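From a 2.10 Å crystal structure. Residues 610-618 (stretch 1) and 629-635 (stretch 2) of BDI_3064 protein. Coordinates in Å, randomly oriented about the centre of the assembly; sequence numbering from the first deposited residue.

Stretch 1 (610-618) TMAPTGALA
Stretch 2 629-635: KALRNYY

How are the two backbones laid out? Stretch 1 starts extended, with Thr610 and Met611 near phi/psi -91/124 and -121/124, stays open through Ala612 (-97/116), then bends at Pro613 (-52/-28) into a short helix that runs to Leu617. Gly615 N donates to Ala612 O (2.9 Å), Leu617 N to Pro613 O (3.1 Å) and Ala618 N to Thr614 O (3.0 Å). Stretch 2 is helical throughout, with Asn633 N to Lys629 O at 3.0 Å, Tyr634 N to Ala630 O at 2.7 Å and Tyr635 N to Leu631 O at 3.0 Å. The CA atoms of Ala616 and Ala630 lie 6.3 Å apart, those of Leu617 and Leu631 6.5 Å, and those of Pro613 and Tyr634 7.5 Å, and the short helix of stretch 1 runs broadly against the direction of stretch 2.

What lets the helices come so close? Small side chains do. Ala616 and Ala630 both point toward the opposite stretch, and their methyls touch, CB to CB at 3.4 Å. Beside them Leu617, rotamer m,t, leaves its backbone sideways but brings its end nearer, so that CD2 rests 3.5 Å from Leu631 CB. Leu631 is t,t. These contacts are apolar, and no direct hydrogen bond joins the two stretches.

Which bump fills the main hollow? Tyr634 does, burying 93 Å², the largest share of any residue in the contact. With chi1 -65° (m) and chi2 -20°, its ring enters a pocket lined by Met611, Pro613, Ala616 and Leu617. Leu617 CD1 sits at the ring edge, 4.1 Å from Tyr634 CD2, while Pro613 CA approaches Tyr634 CE2 to 3.6 Å and Pro613 CB comes within 3.8 Å of the same atom. The proline ring is C-gamma exo. Met611, with chi angles -169°, 61° and 65° (t,p,p), closes the pocket near the phenol oxygen, its CG 3.5 Å from Tyr634 OH; Ala616 CB lies 4.2 Å from that oxygen.

How is the phenol's polar end accommodated in this apolar pocket? A water bridges it to the backbone where stretch 1 turns into its helix. The water hydrogen-bonds Tyr634 OH at 2.7 Å, donates to Ala612 O at 2.7 Å and accepts from Ala616 N at 3.0 Å. Polar groups from both stretches are thus linked through one solvent molecule, while the carbons around them pack by shape. The total surface buried between the stretches, both sides summed, is a modest 277 Å².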

# COMPACT_ATOMS: atom_id res chain seq x y z
N THR A 610 13.71 -0.42 5.53
CA THR A 610 12.48 -0.40 4.78
C THR A 610 12.40 0.88 3.98
O THR A 610 12.42 1.97 4.55
CB THR A 610 11.29 -0.42 5.70
OG1 THR A 610 11.44 -1.54 6.56
CG2 THR A 610 9.99 -0.50 4.91
N MET A 611 12.22 0.71 2.67
CA MET A 611 12.15 1.80 1.74
C MET A 611 10.80 1.75 1.03
O MET A 611 10.45 0.74 0.42
CB MET A 611 13.28 1.68 0.73
CG MET A 611 13.46 2.92 -0.14
SD MET A 611 13.84 4.40 0.80
CE MET A 611 15.44 3.94 1.45
N ALA A 612 10.06 2.85 1.11
CA ALA A 612 8.80 3.00 0.40
C ALA A 612 9.10 3.77 -0.87
O ALA A 612 9.51 4.93 -0.81
CB ALA A 612 7.79 3.74 1.26
N PRO A 613 8.91 3.14 -2.04
CA PRO A 613 9.21 3.84 -3.30
C PRO A 613 8.58 5.21 -3.45
O PRO A 613 9.12 6.06 -4.15
CB PRO A 613 8.67 2.89 -4.37
CG PRO A 613 8.71 1.55 -3.74
CD PRO A 613 8.49 1.75 -2.27
N THR A 614 7.44 5.43 -2.80
CA THR A 614 6.78 6.71 -2.90
C THR A 614 7.67 7.87 -2.42
O THR A 614 7.53 8.98 -2.90
CB THR A 614 5.42 6.71 -2.19
OG1 THR A 614 4.69 7.87 -2.57
CG2 THR A 614 5.58 6.71 -0.66
N GLY A 615 8.56 7.60 -1.46
CA GLY A 615 9.52 8.61 -0.98
C GLY A 615 10.29 9.31 -2.08
O GLY A 615 10.16 10.53 -2.27
N ALA A 616 11.06 8.53 -2.84
CA ALA A 616 11.87 9.09 -3.94
C ALA A 616 10.98 9.58 -5.08
O ALA A 616 11.20 10.66 -5.66
CB ALA A 616 12.84 8.07 -4.48
N LEU A 617 9.98 8.79 -5.39
CA LEU A 617 9.28 8.98 -6.65
C LEU A 617 8.40 10.21 -6.62
O LEU A 617 8.37 10.98 -7.57
CB LEU A 617 8.48 7.74 -7.00
CG LEU A 617 9.38 6.52 -7.20
CD1 LEU A 617 8.51 5.29 -7.28
CD2 LEU A 617 10.25 6.67 -8.44
N ALA A 618 7.71 10.43 -5.51
CA ALA A 618 6.88 11.63 -5.38
C ALA A 618 7.72 12.86 -5.05
O ALA A 618 7.19 13.96 -4.94
CB ALA A 618 5.80 11.41 -4.33
N LYS A 629 16.74 8.28 -10.82
CA LYS A 629 17.64 7.17 -10.50
C LYS A 629 16.92 6.09 -9.72
O LYS A 629 17.03 4.91 -10.05
CB LYS A 629 18.87 7.63 -9.73
CG LYS A 629 19.87 8.41 -10.57
CD LYS A 629 21.08 8.74 -9.71
CE LYS A 629 21.89 9.90 -10.26
NZ LYS A 629 22.73 9.47 -11.37
N ALA A 630 16.15 6.52 -8.72
CA ALA A 630 15.35 5.62 -7.91
C ALA A 630 14.38 4.85 -8.77
O ALA A 630 14.30 3.63 -8.70
CB ALA A 630 14.59 6.39 -6.85
N LEU A 631 13.64 5.58 -9.59
CA LEU A 631 12.68 4.97 -10.49
C LEU A 631 13.33 3.87 -11.33
O LEU A 631 12.82 2.75 -11.39
CB LEU A 631 12.10 6.04 -11.38
CG LEU A 631 10.86 5.68 -12.16
CD1 LEU A 631 10.18 6.97 -12.62
CD2 LEU A 631 11.13 4.76 -13.34
N ARG A 632 14.44 4.19 -11.97
CA ARG A 632 15.14 3.25 -12.83
C ARG A 632 15.59 2.01 -12.09
O ARG A 632 15.46 0.90 -12.60
CB ARG A 632 16.35 3.90 -13.42
CG ARG A 632 16.07 4.89 -14.52
CD ARG A 632 17.40 5.29 -15.12
NE ARG A 632 17.36 6.64 -15.66
CZ ARG A 632 18.04 7.67 -15.18
NH1 ARG A 632 18.85 7.56 -14.12
NH2 ARG A 632 17.90 8.85 -15.79
N ASN A 633 16.13 2.21 -10.89
CA ASN A 633 16.57 1.16 -10.02
C ASN A 633 15.40 0.29 -9.57
O ASN A 633 15.42 -0.94 -9.72
CB ASN A 633 17.23 1.77 -8.79
CG ASN A 633 17.80 0.73 -7.86
OD1 ASN A 633 18.34 -0.28 -8.32
ND2 ASN A 633 17.73 0.99 -6.54
N TYR A 634 14.38 0.93 -9.01
CA TYR A 634 13.21 0.21 -8.51
C TYR A 634 12.58 -0.68 -9.58
O TYR A 634 12.22 -1.84 -9.32
CB TYR A 634 12.16 1.19 -7.98
CG TYR A 634 12.57 1.97 -6.77
CD1 TYR A 634 13.59 1.55 -5.94
CD2 TYR A 634 11.87 3.12 -6.42
CE1 TYR A 634 13.95 2.28 -4.83
CE2 TYR A 634 12.20 3.84 -5.30
CZ TYR A 634 13.26 3.42 -4.51
OH TYR A 634 13.61 4.13 -3.40
N TYR A 635 12.44 -0.12 -10.78
CA TYR A 635 11.90 -0.85 -11.89
C TYR A 635 12.87 -1.88 -12.44
O TYR A 635 12.56 -3.07 -12.45
CB TYR A 635 11.47 0.10 -12.99
CG TYR A 635 10.80 -0.60 -14.11
CD1 TYR A 635 9.59 -1.27 -13.92
CD2 TYR A 635 11.37 -0.63 -15.38
CE1 TYR A 635 8.97 -1.94 -14.97
CE2 TYR A 635 10.76 -1.31 -16.42
CZ TYR A 635 9.56 -1.96 -16.21
OH TYR A 635 8.97 -2.62 -17.26
O HOH W 1 11.70 5.66 -2.18